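Local coordinates for putative epoxide hydrolase protein (PDB 5BOV) that probably hydrolyses small-molecule substrates, perhaps epoxides or esters, as a single-chain bacterial member of the alpha/beta-hydrolase fold, at residues T79-Q84 with N206-A211; H38-D43 with A211-N216; Y65-G70 with P85-A90. All blocks are in the same frame, centred on the assembly; numbering follows the deposited sequence.

Contacts 1 and 2 illustrate how loops of an alpha/beta-hydrolase core meet helix 209-220, probably part of the cap, while contact 3 ties two core elements together. Contacts 1 and 2 share Ala211; their centres lie about 9 Å apart, and Gly83 N reaches Ser215 OG at 2.8 Å. Contact 3, whose centre is about 9 Å from that of contact 1, stays within the core, but Arg67 NH1 lies 2.9 Å from Asn82 O and so reaches the loop of contact 1. About 8 Å separates the centres of contacts 2 and 3, where His38 NE2 meets Leu66 N at 3.1 Å. Segment 38-43 of contact 2 probably lines the active site.

Contact 1: residues T79-Q84 with N206-A211; sequences TPRNGQ and NPDHVA
At the seam between the core of the alpha/beta hydrolase and helix 209-220, a salt bridge joins Arg81, in the core loop 79-84, to Asp208, just ahead of that helix. Arg81 NE gives its N-H to Asp208 OD1 at 3.0 Å, nearly in the guanidinium plane. The carboxylate stands steeply against that plane, 81° away, and OD1 is met from above its own plane. A bend at chi2 (55°) turns the arginine chain so that CG also lies alongside the acceptor, 3.6 Å from Asp208 OD1. Nearer the backbone, Arg81 CB rests on Ala211 CB at 3.8 Å.

Each partner is steadied from its own side. Arg81, the centre of an inverse gamma turn, sends NH1 back to a lone pair of Thr79 O at 2.8 Å, which helps fix the rotation of the guanidinium. Asn206 OD1 accepts from Asp208 N at 2.8 Å, a capping bond in the type I turn that opens the helix; the nearby helix start probably favours a charged carboxylate. Phe74 of strand 59-74 touches both Arg81 and Asp208, while Ile212 of helix 209-220 packs against Arg81, so the bridge lies between that strand and the first turns of the helix.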
# COMPACT_ATOMS: atom_id res chain seq x y z
N THR A 79 -16.71 1.73 -15.09
CA THR A 79 -15.34 1.23 -14.90
C THR A 79 -15.33 0.04 -13.93
O THR A 79 -15.90 0.13 -12.86
CB THR A 79 -14.40 2.33 -14.42
OG1 THR A 79 -14.46 3.41 -15.34
CG2 THR A 79 -12.96 1.85 -14.29
N PRO A 80 -14.67 -1.07 -14.30
CA PRO A 80 -14.59 -2.18 -13.41
C PRO A 80 -13.89 -1.78 -12.10
O PRO A 80 -12.89 -1.08 -12.10
CB PRO A 80 -13.72 -3.20 -14.18
CG PRO A 80 -14.00 -2.95 -15.62
CD PRO A 80 -14.15 -1.41 -15.64
N ARG A 81 -14.48 -2.25 -11.01
CA ARG A 81 -13.90 -2.05 -9.65
C ARG A 81 -12.80 -3.12 -9.45
O ARG A 81 -12.96 -4.15 -8.81
CB ARG A 81 -14.95 -2.09 -8.57
CG ARG A 81 -15.59 -0.73 -8.29
CD ARG A 81 -16.17 -0.07 -9.53
NE ARG A 81 -16.86 1.13 -9.11
CZ ARG A 81 -17.20 2.13 -9.89
NH1 ARG A 81 -16.95 2.10 -11.17
NH2 ARG A 81 -17.87 3.21 -9.38
N ASN A 82 -11.68 -2.85 -10.11
CA ASN A 82 -10.60 -3.83 -10.32
C ASN A 82 -9.48 -3.59 -9.32
O ASN A 82 -8.88 -2.50 -9.30
CB ASN A 82 -10.13 -3.68 -11.77
CG ASN A 82 -8.96 -4.60 -12.13
OD1 ASN A 82 -8.58 -5.51 -11.39
ND2 ASN A 82 -8.40 -4.34 -13.28
N GLY A 83 -9.20 -4.63 -8.51
CA GLY A 83 -8.07 -4.62 -7.57
C GLY A 83 -6.79 -5.31 -8.01
O GLY A 83 -5.89 -5.54 -7.18
N GLN A 84 -6.57 -5.48 -9.31
CA GLN A 84 -5.31 -6.14 -9.71
C GLN A 84 -4.11 -5.21 -9.48
O GLN A 84 -4.26 -3.96 -9.48
CB GLN A 84 -5.34 -6.53 -11.18
CG GLN A 84 -5.20 -5.43 -12.19
CD GLN A 84 -5.31 -5.97 -13.61
OE1 GLN A 84 -6.36 -5.85 -14.28
NE2 GLN A 84 -4.20 -6.55 -14.09
N ASN A 206 -16.31 3.51 1.95
CA ASN A 206 -16.33 3.82 0.54
C ASN A 206 -17.14 2.78 -0.23
O ASN A 206 -16.96 1.57 -0.03
CB ASN A 206 -14.85 3.88 0.04
CG ASN A 206 -14.74 4.21 -1.46
OD1 ASN A 206 -15.12 3.42 -2.27
ND2 ASN A 206 -14.11 5.34 -1.79
N PRO A 207 -18.01 3.23 -1.15
CA PRO A 207 -18.91 2.26 -1.79
C PRO A 207 -18.24 1.23 -2.71
O PRO A 207 -18.85 0.21 -3.03
CB PRO A 207 -19.85 3.14 -2.61
CG PRO A 207 -19.20 4.43 -2.75
CD PRO A 207 -18.32 4.62 -1.51
N ASP A 208 -16.97 1.46 -3.05
CA ASP A 208 -16.22 0.50 -3.81
C ASP A 208 -15.30 -0.39 -2.95
O ASP A 208 -14.63 -1.27 -3.50
CB ASP A 208 -15.27 1.25 -4.77
CG ASP A 208 -16.01 2.22 -5.72
OD1 ASP A 208 -17.06 1.78 -6.23
OD2 ASP A 208 -15.47 3.36 -5.91
N HIS A 209 -15.23 -0.16 -1.63
CA HIS A 209 -14.22 -0.82 -0.85
C HIS A 209 -14.32 -2.36 -0.89
O HIS A 209 -13.33 -3.06 -1.02
CB HIS A 209 -14.28 -0.36 0.61
CG HIS A 209 -13.23 -1.04 1.46
ND1 HIS A 209 -11.89 -0.79 1.27
CD2 HIS A 209 -13.33 -2.03 2.36
CE1 HIS A 209 -11.21 -1.59 2.06
NE2 HIS A 209 -12.07 -2.36 2.72
N VAL A 210 -15.54 -2.85 -0.76
CA VAL A 210 -15.72 -4.31 -0.78
C VAL A 210 -15.31 -4.83 -2.10
O VAL A 210 -14.58 -5.86 -2.17
CB VAL A 210 -17.16 -4.71 -0.39
CG1 VAL A 210 -17.42 -6.20 -0.62
CG2 VAL A 210 -17.40 -4.36 1.06
N ALA A 211 -15.83 -4.22 -3.19
CA ALA A 211 -15.57 -4.74 -4.50
C ALA A 211 -14.06 -4.78 -4.76
O ALA A 211 -13.53 -5.75 -5.32
CB ALA A 211 -16.27 -3.92 -5.57

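Contact 2: residues H38-D43 with A211-N216; sequences HGWPYD and AITISN
The indole of Trp40 has Pro41 CB over one face, 3.6 Å above the ring plane, while Thr213 of helix 209-220 approaches the pyrrole part obliquely. The His38 ring has Asp43 CA over one of its faces, and the Tyr42 ring turns an edge toward Gly39 C and Trp40 N. His38 to Pro41 spell the HGXP motif of epoxide hydrolases, with a cis peptide before the proline; it follows strand 32-37 and is consistent with an oxyanion-hole loop, since Trp40 N also bonds to Asp110 OD2 at the probable nucleophile elbow.

With CG anti to the backbone N (chi1 178°), the indole reaches out to helix 209-220 and crosses the threonine at about a right angle. Trp40 NE1 makes a bent, weak hydrogen bond to Thr213 OG1 at 3.1 Å, and the methyl CG2 of Thr213 lies 3.4 Å from the same NE1 and 3.7 Å from Trp40 CE2. The stronger partner of Thr213 OG1 is His209 O, one helical turn back. Inside the motif loop two donors grip Gly39 O from opposite faces of its plane: Tyr42 N at 2.9 Å and, almost straight at 169°, His38 ND1, also 2.9 Å from Gly39 O.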
# COMPACT_ATOMS: atom_id res chain seq x y z
N HIS A 38 -0.78 3.62 1.65
CA HIS A 38 -1.28 2.72 2.70
C HIS A 38 -1.60 1.32 2.17
O HIS A 38 -1.56 1.08 0.95
CB HIS A 38 -2.51 3.36 3.33
CG HIS A 38 -3.72 3.43 2.44
ND1 HIS A 38 -4.53 2.33 2.21
CD2 HIS A 38 -4.20 4.41 1.65
CE1 HIS A 38 -5.48 2.65 1.35
NE2 HIS A 38 -5.33 3.93 1.03
N GLY A 39 -1.96 0.46 3.11
CA GLY A 39 -2.31 -0.89 2.84
C GLY A 39 -3.75 -1.23 3.18
O GLY A 39 -4.57 -0.33 3.47
N TRP A 40 -4.02 -2.53 3.17
CA TRP A 40 -5.41 -3.07 3.42
C TRP A 40 -5.43 -3.72 4.83
O TRP A 40 -4.49 -4.51 5.13
CB TRP A 40 -5.79 -4.14 2.40
CG TRP A 40 -7.13 -4.70 2.68
CD1 TRP A 40 -8.30 -4.19 2.25
CD2 TRP A 40 -7.45 -5.86 3.43
NE1 TRP A 40 -9.34 -4.94 2.71
CE2 TRP A 40 -8.85 -5.98 3.45
CE3 TRP A 40 -6.71 -6.77 4.16
CZ2 TRP A 40 -9.51 -6.99 4.17
CZ3 TRP A 40 -7.36 -7.79 4.80
CH2 TRP A 40 -8.76 -7.88 4.84
N PRO A 41 -6.46 -3.50 5.66
CA PRO A 41 -7.53 -2.54 5.47
C PRO A 41 -7.29 -1.27 6.28
O PRO A 41 -7.78 -1.09 7.40
CB PRO A 41 -8.75 -3.33 6.00
CG PRO A 41 -8.15 -4.26 7.05
CD PRO A 41 -6.66 -4.33 6.85
N TYR A 42 -6.34 -0.48 5.77
CA TYR A 42 -5.87 0.73 6.45
C TYR A 42 -6.17 1.92 5.59
O TYR A 42 -6.83 1.79 4.52
CB TYR A 42 -4.40 0.63 6.79
CG TYR A 42 -4.07 -0.65 7.57
CD1 TYR A 42 -4.07 -0.63 8.93
CD2 TYR A 42 -3.66 -1.81 6.95
CE1 TYR A 42 -3.75 -1.77 9.68
CE2 TYR A 42 -3.32 -2.92 7.65
CZ TYR A 42 -3.36 -2.91 9.01
OH TYR A 42 -3.01 -4.05 9.69
N ASP A 43 -5.71 3.11 5.97
CA ASP A 43 -5.91 4.26 5.08
C ASP A 43 -4.83 5.33 5.30
O ASP A 43 -3.81 5.02 5.91
CB ASP A 43 -7.33 4.86 5.19
CG ASP A 43 -7.52 5.72 6.40
OD1 ASP A 43 -6.70 5.68 7.33
OD2 ASP A 43 -8.62 6.34 6.43
N ALA A 211 -15.83 -4.22 -3.19
CA ALA A 211 -15.57 -4.74 -4.50
C ALA A 211 -14.06 -4.78 -4.76
O ALA A 211 -13.53 -5.75 -5.32
CB ALA A 211 -16.27 -3.92 -5.57
N ILE A 212 -13.34 -3.72 -4.38
CA ILE A 212 -11.89 -3.64 -4.61
C ILE A 212 -11.17 -4.70 -3.78
O ILE A 212 -10.22 -5.36 -4.28
CB ILE A 212 -11.33 -2.24 -4.32
CG1 ILE A 212 -11.90 -1.24 -5.31
CG2 ILE A 212 -9.80 -2.21 -4.37
CD1 ILE A 212 -11.56 -1.48 -6.76
N THR A 213 -11.58 -4.87 -2.53
CA THR A 213 -10.98 -5.85 -1.66
C THR A 213 -11.14 -7.26 -2.28
O THR A 213 -10.16 -8.04 -2.39
CB THR A 213 -11.62 -5.83 -0.30
OG1 THR A 213 -11.34 -4.57 0.33
CG2 THR A 213 -11.08 -6.93 0.64
N ILE A 214 -12.37 -7.61 -2.62
CA ILE A 214 -12.63 -8.98 -3.13
C ILE A 214 -11.88 -9.20 -4.45
O ILE A 214 -11.29 -10.28 -4.68
CB ILE A 214 -14.15 -9.18 -3.32
CG1 ILE A 214 -14.88 -9.08 -2.00
CG2 ILE A 214 -14.49 -10.47 -4.04
CD1 ILE A 214 -14.39 -9.89 -0.87
N SER A 215 -11.91 -8.20 -5.31
CA SER A 215 -11.18 -8.25 -6.56
C SER A 215 -9.67 -8.45 -6.32
O SER A 215 -9.02 -9.27 -7.00
CB SER A 215 -11.41 -7.02 -7.42
OG SER A 215 -10.61 -7.04 -8.61
N ASN A 216 -9.08 -7.65 -5.45
CA ASN A 216 -7.66 -7.79 -5.12
C ASN A 216 -7.28 -9.24 -4.78
O ASN A 216 -6.32 -9.77 -5.36
CB ASN A 216 -7.26 -6.84 -3.98
CG ASN A 216 -5.83 -7.00 -3.56
OD1 ASN A 216 -4.94 -6.30 -4.05
ND2 ASN A 216 -5.58 -7.90 -2.61

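Contact 3: residues Y65-G70 with P85-A90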
# COMPACT_ATOMS: atom_id res chain seq x y z
N TYR A 65 -5.61 8.31 -0.86
CA TYR A 65 -6.43 7.11 -0.68
C TYR A 65 -6.30 6.26 -1.94
O TYR A 65 -6.48 6.75 -3.08
CB TYR A 65 -7.90 7.44 -0.49
CG TYR A 65 -8.30 8.11 0.79
CD1 TYR A 65 -8.28 7.40 1.99
CD2 TYR A 65 -8.73 9.44 0.82
CE1 TYR A 65 -8.77 7.96 3.17
CE2 TYR A 65 -9.14 10.04 2.00
CZ TYR A 65 -9.19 9.29 3.17
OH TYR A 65 -9.60 9.86 4.34
N LEU A 66 -6.01 4.98 -1.79
CA LEU A 66 -6.06 4.05 -2.91
C LEU A 66 -7.54 3.87 -3.44
O LEU A 66 -8.47 4.17 -2.74
CB LEU A 66 -5.49 2.71 -2.52
CG LEU A 66 -3.99 2.69 -2.09
CD1 LEU A 66 -3.65 1.25 -1.74
CD2 LEU A 66 -3.09 3.21 -3.17
N ARG A 67 -7.66 3.38 -4.67
CA ARG A 67 -8.96 2.98 -5.17
C ARG A 67 -9.65 2.05 -4.13
O ARG A 67 -8.99 1.18 -3.53
CB ARG A 67 -8.83 2.34 -6.55
CG ARG A 67 -7.96 1.07 -6.62
CD ARG A 67 -8.13 0.32 -7.96
NE ARG A 67 -7.75 1.17 -9.06
CZ ARG A 67 -8.21 1.07 -10.32
NH1 ARG A 67 -9.01 0.05 -10.68
NH2 ARG A 67 -7.85 1.94 -11.22
N GLY A 68 -10.91 2.32 -3.86
CA GLY A 68 -11.66 1.60 -2.85
C GLY A 68 -11.61 2.16 -1.43
O GLY A 68 -12.08 1.52 -0.51
N TYR A 69 -11.02 3.34 -1.24
CA TYR A 69 -10.89 3.93 0.08
C TYR A 69 -11.21 5.42 0.11
O TYR A 69 -10.89 6.18 -0.82
CB TYR A 69 -9.48 3.77 0.64
CG TYR A 69 -8.96 2.38 0.71
CD1 TYR A 69 -8.51 1.72 -0.43
CD2 TYR A 69 -8.84 1.75 1.94
CE1 TYR A 69 -7.99 0.44 -0.33
CE2 TYR A 69 -8.33 0.47 2.05
CZ TYR A 69 -7.83 -0.13 0.95
OH TYR A 69 -7.31 -1.44 1.07
N GLY A 70 -11.82 5.83 1.23
CA GLY A 70 -11.93 7.25 1.53
C GLY A 70 -12.68 8.01 0.42
O GLY A 70 -13.70 7.58 -0.08
N PRO A 85 -2.94 -5.76 -9.27
CA PRO A 85 -1.84 -4.94 -8.76
C PRO A 85 -1.44 -3.79 -9.66
O PRO A 85 -1.20 -2.65 -9.16
CB PRO A 85 -0.69 -5.94 -8.57
CG PRO A 85 -1.37 -7.27 -8.33
CD PRO A 85 -2.57 -7.19 -9.24
N SER A 86 -1.32 -4.01 -10.97
CA SER A 86 -0.82 -2.96 -11.80
C SER A 86 -1.81 -1.79 -11.97
O SER A 86 -1.41 -0.68 -12.34
CB SER A 86 -0.36 -3.46 -13.17
OG SER A 86 -1.46 -4.06 -13.87
N ALA A 87 -3.09 -2.02 -11.68
CA ALA A 87 -4.10 -0.96 -11.77
C ALA A 87 -3.79 0.12 -10.73
O ALA A 87 -3.86 1.32 -11.04
CB ALA A 87 -5.51 -1.51 -11.63
N MSE A 88 -3.41 -0.28 -9.52
CA MSE A 88 -3.07 0.67 -8.50
C MSE A 88 -1.78 1.39 -8.81
O MSE A 88 -1.68 2.59 -8.53
CB MSE A 88 -2.99 -0.00 -7.12
CG MSE A 88 -4.36 -0.63 -6.81
SE MSE A 88 -4.31 -1.39 -5.02
CE MSE A 88 -5.80 -2.67 -5.26
N ALA A 89 -0.79 0.69 -9.36
CA ALA A 89 0.44 1.34 -9.79
C ALA A 89 0.15 2.40 -10.86
O ALA A 89 0.64 3.55 -10.78
CB ALA A 89 1.43 0.31 -10.28
N ALA A 90 -0.69 2.04 -11.84
CA ALA A 90 -1.08 3.00 -12.88
C ALA A 90 -1.75 4.22 -12.27
O ALA A 90 -1.48 5.36 -12.71
CB ALA A 90 -1.98 2.34 -13.90
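Arg67 and Ala87 meet flat side to methyl: Ala87 CB stands over the centre of the guanidinium, 3.9 Å above its plane, with NH1 of Arg67 its nearest atom across the contact. Between segments 65-70 and 85-90 the contact is packing, with no hydrogen bond.

The aliphatic part of the same arginine carries the second kind of interaction. Arg67 CG lies between the backbone N and the carbonyl carbon (chi1 60°), and from there the chain passes obliquely over Met88, bringing Arg67 CG to 4.0 Å from Met88 CG. Met88, present as selenomethionine and extended beyond CG, sends its selenium on to Leu66, whose CD1 it approaches at 4.3 Å.

The two segments belong to a beta-alpha-beta crossover of the hydrolase core, in which strand 59-74 leads through a loop into helix 85-98 and on to the parallel strand 104-108. Met88 also touches Trp111 and Arg114 of helix 111-122, and Ile212 of helix 209-220.

Charge enters just past segment 85-90, where Arg67 NE forms a salt bridge with Asp91 OD2 of the same helix, which probably fixes the rotation of the guanidinium over Ala87. Backbone turns shape the arginine's side. Leu66 to Tyr69 form a type II turn with Gly68 at a phi of 90°, and Gly70 CA sits 3.5 Å above the centre of the Tyr65 ring.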